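Local coordinates for protein 1,4-dihydroxy-6-naphtoate synthase (Archaeoglobus fulgidus, PDB 1ZBM) that probably converts cyclic dehypoxanthinylfutalosinate into 1,4-dihydroxy-6-naphthoate and dihydroxyacetone, a carbon-carbon lyase step of menaquinone biosynthesis, at residues H152-D160 with S226-F237. Sequence-based numbering, arbitrary orientation.
Sequences HEGQITYAD and SRGLDRERAKRF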
loop_
_atom_site.group_PDB
_atom_site.type_symbol
_atom_site.label_atom_id
_atom_site.label_comp_id
_atom_site.label_asym_id
_atom_site.label_seq_id
_atom_site.Cartn_x
_atom_site.Cartn_y
_atom_site.Cartn_z
ATOM N N HIS A 152 3.839 -2.064 -6.587
ATOM C CA HIS A 152 4.180 -3.299 -5.882
ATOM C C HIS A 152 5.652 -3.659 -6.062
ATOM O O HIS A 152 6.489 -2.770 -6.174
ATOM C CB HIS A 152 3.272 -4.438 -6.345
ATOM C CG HIS A 152 1.824 -4.208 -6.033
ATOM N ND1 HIS A 152 1.340 -4.151 -4.742
ATOM C CD2 HIS A 152 0.764 -3.971 -6.842
ATOM C CE1 HIS A 152 0.045 -3.888 -4.771
ATOM N NE2 HIS A 152 -0.330 -3.773 -6.033
ATOM N N GLU A 153 5.969 -4.950 -6.100
ATOM C CA GLU A 153 7.361 -5.364 -6.199
ATOM C C GLU A 153 8.079 -4.946 -7.478
ATOM O O GLU A 153 9.278 -5.199 -7.640
ATOM C CB GLU A 153 7.511 -6.883 -5.984
ATOM C CG GLU A 153 6.969 -7.763 -7.105
ATOM C CD GLU A 153 5.465 -7.924 -7.069
ATOM O OE1 GLU A 153 4.931 -8.613 -7.968
ATOM O OE2 GLU A 153 4.818 -7.377 -6.144
ATOM N N GLY A 154 7.359 -4.297 -8.386
ATOM C CA GLY A 154 7.976 -3.850 -9.623
ATOM C C GLY A 154 9.047 -2.814 -9.325
ATOM O O GLY A 154 10.086 -2.781 -9.983
ATOM N N GLN A 155 8.788 -1.976 -8.320
ATOM C CA GLN A 155 9.713 -0.920 -7.915
ATOM C C GLN A 155 11.137 -1.403 -7.624
ATOM O O GLN A 155 12.069 -0.601 -7.629
ATOM C CB GLN A 155 9.153 -0.153 -6.700
ATOM C CG GLN A 155 8.744 -1.026 -5.512
ATOM C CD GLN A 155 8.180 -0.234 -4.322
ATOM O OE1 GLN A 155 8.921 0.395 -3.567
ATOM N NE2 GLN A 155 6.859 -0.269 -4.163
ATOM N N ILE A 156 11.316 -2.696 -7.367
ATOM C CA ILE A 156 12.658 -3.222 -7.107
ATOM C C ILE A 156 13.041 -4.345 -8.059
ATOM O O ILE A 156 14.017 -5.053 -7.811
ATOM C CB ILE A 156 12.814 -3.793 -5.675
ATOM C CG1 ILE A 156 11.958 -5.059 -5.532
ATOM C CG2 ILE A 156 12.455 -2.718 -4.637
ATOM C CD1 ILE A 156 12.127 -5.767 -4.205
ATOM N N THR A 157 12.271 -4.515 -9.130
ATOM C CA THR A 157 12.541 -5.567 -10.101
ATOM C C THR A 157 12.523 -5.105 -11.556
ATOM O O THR A 157 12.941 -5.847 -12.449
ATOM C CB THR A 157 11.522 -6.709 -9.982
ATOM O OG1 THR A 157 11.957 -7.818 -10.780
ATOM C CG2 THR A 157 10.154 -6.267 -10.475
ATOM N N TYR A 158 12.054 -3.884 -11.797
ATOM C CA TYR A 158 11.962 -3.359 -13.154
ATOM C C TYR A 158 13.244 -3.505 -13.975
ATOM O O TYR A 158 13.189 -3.705 -15.192
ATOM C CB TYR A 158 11.494 -1.889 -13.116
ATOM C CG TYR A 158 12.485 -0.917 -12.508
ATOM C CD1 TYR A 158 13.629 -0.544 -13.198
ATOM C CD2 TYR A 158 12.287 -0.384 -11.237
ATOM C CE1 TYR A 158 14.554 0.333 -12.644
ATOM C CE2 TYR A 158 13.215 0.501 -10.667
ATOM C CZ TYR A 158 14.346 0.848 -11.384
ATOM O OH TYR A 158 15.289 1.692 -10.840
ATOM N N ALA A 159 14.395 -3.423 -13.317
ATOM C CA ALA A 159 15.679 -3.552 -14.016
ATOM C C ALA A 159 15.865 -4.909 -14.708
ATOM O O ALA A 159 16.602 -5.008 -15.690
ATOM C CB ALA A 159 16.836 -3.300 -13.037
ATOM N N ASP A 160 15.195 -5.944 -14.201
ATOM C CA ASP A 160 15.303 -7.282 -14.793
ATOM C C ASP A 160 14.688 -7.334 -16.194
ATOM O O ASP A 160 14.965 -8.255 -16.963
ATOM C CB ASP A 160 14.593 -8.344 -13.941
ATOM C CG ASP A 160 15.094 -8.402 -12.508
ATOM O OD1 ASP A 160 16.268 -8.065 -12.248
ATOM O OD2 ASP A 160 14.302 -8.812 -11.638
ATOM N N SER A 226 4.594 -13.904 -4.062
ATOM C CA SER A 226 5.915 -13.396 -4.441
ATOM C C SER A 226 6.017 -12.945 -5.892
ATOM O O SER A 226 6.838 -12.091 -6.228
ATOM C CB SER A 226 6.980 -14.456 -4.175
ATOM O OG SER A 226 6.689 -15.644 -4.888
ATOM N N ARG A 227 5.204 -13.535 -6.760
ATOM C CA ARG A 227 5.220 -13.148 -8.166
ATOM C C ARG A 227 6.601 -13.319 -8.816
ATOM O O ARG A 227 7.107 -12.392 -9.447
ATOM C CB ARG A 227 4.771 -11.687 -8.296
ATOM C CG ARG A 227 3.529 -11.469 -9.156
ATOM C CD ARG A 227 2.286 -11.140 -8.315
ATOM N NE ARG A 227 2.458 -9.910 -7.551
ATOM C CZ ARG A 227 1.628 -9.490 -6.600
ATOM N NH1 ARG A 227 0.552 -10.203 -6.292
ATOM N NH2 ARG A 227 1.891 -8.367 -5.938
ATOM N N GLY A 228 7.207 -14.495 -8.656
ATOM C CA GLY A 228 8.506 -14.754 -9.262
ATOM C C GLY A 228 9.725 -14.346 -8.448
ATOM O O GLY A 228 10.838 -14.799 -8.717
ATOM N N LEU A 229 9.525 -13.483 -7.459
ATOM C CA LEU A 229 10.611 -13.034 -6.610
ATOM C C LEU A 229 11.168 -14.203 -5.822
ATOM O O LEU A 229 10.412 -15.045 -5.339
ATOM C CB LEU A 229 10.118 -11.993 -5.608
ATOM C CG LEU A 229 9.650 -10.629 -6.101
ATOM C CD1 LEU A 229 8.942 -9.889 -4.964
ATOM C CD2 LEU A 229 10.848 -9.837 -6.596
ATOM N N ASP A 230 12.492 -14.248 -5.694
ATOM C CA ASP A 230 13.151 -15.289 -4.921
ATOM C C ASP A 230 12.935 -14.926 -3.454
ATOM O O ASP A 230 12.434 -13.839 -3.150
ATOM C CB ASP A 230 14.637 -15.323 -5.271
ATOM C CG ASP A 230 15.207 -13.937 -5.515
ATOM O OD1 ASP A 230 15.594 -13.258 -4.540
ATOM O OD2 ASP A 230 15.257 -13.516 -6.690
ATOM N N ARG A 231 13.302 -15.828 -2.548
ATOM C CA ARG A 231 13.118 -15.607 -1.108
ATOM C C ARG A 231 13.798 -14.365 -0.532
ATOM O O ARG A 231 13.225 -13.662 0.303
ATOM C CB ARG A 231 13.568 -16.852 -0.325
ATOM C CG ARG A 231 12.435 -17.850 -0.133
ATOM C CD ARG A 231 12.886 -19.298 0.059
ATOM N NE ARG A 231 11.717 -20.187 0.024
ATOM C CZ ARG A 231 11.255 -20.796 -1.069
ATOM N NH1 ARG A 231 10.173 -21.567 -0.995
ATOM N NH2 ARG A 231 11.896 -20.670 -2.225
ATOM N N GLU A 232 15.012 -14.089 -0.987
ATOM C CA GLU A 232 15.740 -12.939 -0.482
ATOM C C GLU A 232 15.103 -11.630 -0.911
ATOM O O GLU A 232 14.913 -10.716 -0.105
ATOM C CB GLU A 232 17.194 -12.987 -0.956
ATOM C CG GLU A 232 18.017 -14.053 -0.245
ATOM C CD GLU A 232 17.891 -13.964 1.278
ATOM O OE1 GLU A 232 17.156 -14.793 1.864
ATOM O OE2 GLU A 232 18.509 -13.050 1.876
ATOM N N ARG A 233 14.778 -11.550 -2.194
ATOM C CA ARG A 233 14.173 -10.358 -2.760
ATOM C C ARG A 233 12.811 -10.103 -2.110
ATOM O O ARG A 233 12.431 -8.958 -1.866
ATOM C CB ARG A 233 14.014 -10.543 -4.268
ATOM C CG ARG A 233 14.257 -9.290 -5.069
ATOM C CD ARG A 233 15.526 -9.417 -5.890
ATOM N NE ARG A 233 15.303 -8.898 -7.237
ATOM C CZ ARG A 233 16.167 -9.005 -8.236
ATOM N NH1 ARG A 233 17.334 -9.617 -8.048
ATOM N NH2 ARG A 233 15.857 -8.501 -9.421
ATOM N N ALA A 234 12.082 -11.177 -1.827
ATOM C CA ALA A 234 10.771 -11.053 -1.198
ATOM C C ALA A 234 10.900 -10.556 0.248
ATOM O O ALA A 234 10.126 -9.704 0.692
ATOM C CB ALA A 234 10.041 -12.387 -1.235
ATOM N N LYS A 235 11.876 -11.088 0.981
ATOM C CA LYS A 235 12.091 -10.675 2.362
ATOM C C LYS A 235 12.418 -9.188 2.372
ATOM O O LYS A 235 11.888 -8.419 3.179
ATOM C CB LYS A 235 13.253 -11.454 2.988
ATOM C CG LYS A 235 12.901 -12.219 4.257
ATOM C CD LYS A 235 14.122 -12.921 4.832
ATOM C CE LYS A 235 14.715 -13.905 3.837
ATOM N NZ LYS A 235 15.983 -14.525 4.327
ATOM N N ARG A 236 13.296 -8.788 1.459
ATOM C CA ARG A 236 13.714 -7.394 1.337
ATOM C C ARG A 236 12.506 -6.491 1.078
ATOM O O ARG A 236 12.378 -5.436 1.694
ATOM C CB ARG A 236 14.736 -7.267 0.201
ATOM C CG ARG A 236 15.206 -5.850 -0.110
ATOM C CD ARG A 236 16.116 -5.866 -1.345
ATOM N NE ARG A 236 16.037 -4.627 -2.122
ATOM C CZ ARG A 236 16.371 -4.530 -3.407
ATOM N NH1 ARG A 236 16.267 -3.367 -4.036
ATOM N NH2 ARG A 236 16.804 -5.600 -4.064
ATOM N N PHE A 237 11.622 -6.913 0.174
ATOM C CA PHE A 237 10.429 -6.135 -0.159
ATOM C C PHE A 237 9.489 -6.019 1.033
ATOM O O PHE A 237 9.013 -4.930 1.370
ATOM C CB PHE A 237 9.666 -6.777 -1.326
ATOM C CG PHE A 237 8.451 -5.995 -1.758
ATOM C CD1 PHE A 237 8.595 -4.765 -2.398
ATOM C CD2 PHE A 237 7.169 -6.486 -1.524
ATOM C CE1 PHE A 237 7.485 -4.034 -2.794
ATOM C CE2 PHE A 237 6.051 -5.764 -1.914
ATOM C CZ PHE A 237 6.209 -4.533 -2.555
#
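With CG lodged between its own backbone N and carbonyl carbon (chi1 70°) and the chain bent at chi2, Glu153 turns its carboxylate to Arg227, while Phe237, its CG anti to the backbone N (chi1 -178°), lays its ring under the CB of Glu153. The two segments join the two lobes beside the interdomain cleft of a periplasmic-binding-protein type II-like fold: 152-160 follows strand 147-150 of one sheet, and 226-237 runs from a type I' turn into helix 231-241. Arg227 grips the carboxylate side-on. Its NE meets Glu153 OE1 at 2.8 Å, nearly straight and close to the guanidinium plane, and its NH2 reaches the syn lone pair of Glu153 OE2 at 3.1 Å. Asp19 gives the same guanidinium a second anionic partner. Farther back along the Glu153 chain, CB stands over the Phe237 face in a CH-pi contact, 4.2 Å from the centroid and 5° off the ring normal, and Leu229 CD1 packs 3.5 Å from that CB. Shortening Glu153 to an alanine would probably cost Arg227 its two-pronged mate, leaving it Asp19 as an anionic partner, and open a gap where CG meets Leu229 CD1. Ile156 extends the apolar patch, its CD1 lying 3.9 Å from Phe237 CB, while its CB sits over one face of the Arg236 guanidinium. Next to this cluster is His152, the predicted proton acceptor; its carbonyl O takes bonds from Gln155 N and NE2 from opposite faces of its carbonyl plane, and Gln155 OE1 is held by Tyr241. The far end is closed by a salt bridge, in which Arg233 NH2 lies 2.7 Å from Asp160 OD2, and the hydroxyl of Thr157 donates to that same oxygen from above the carboxylate plane.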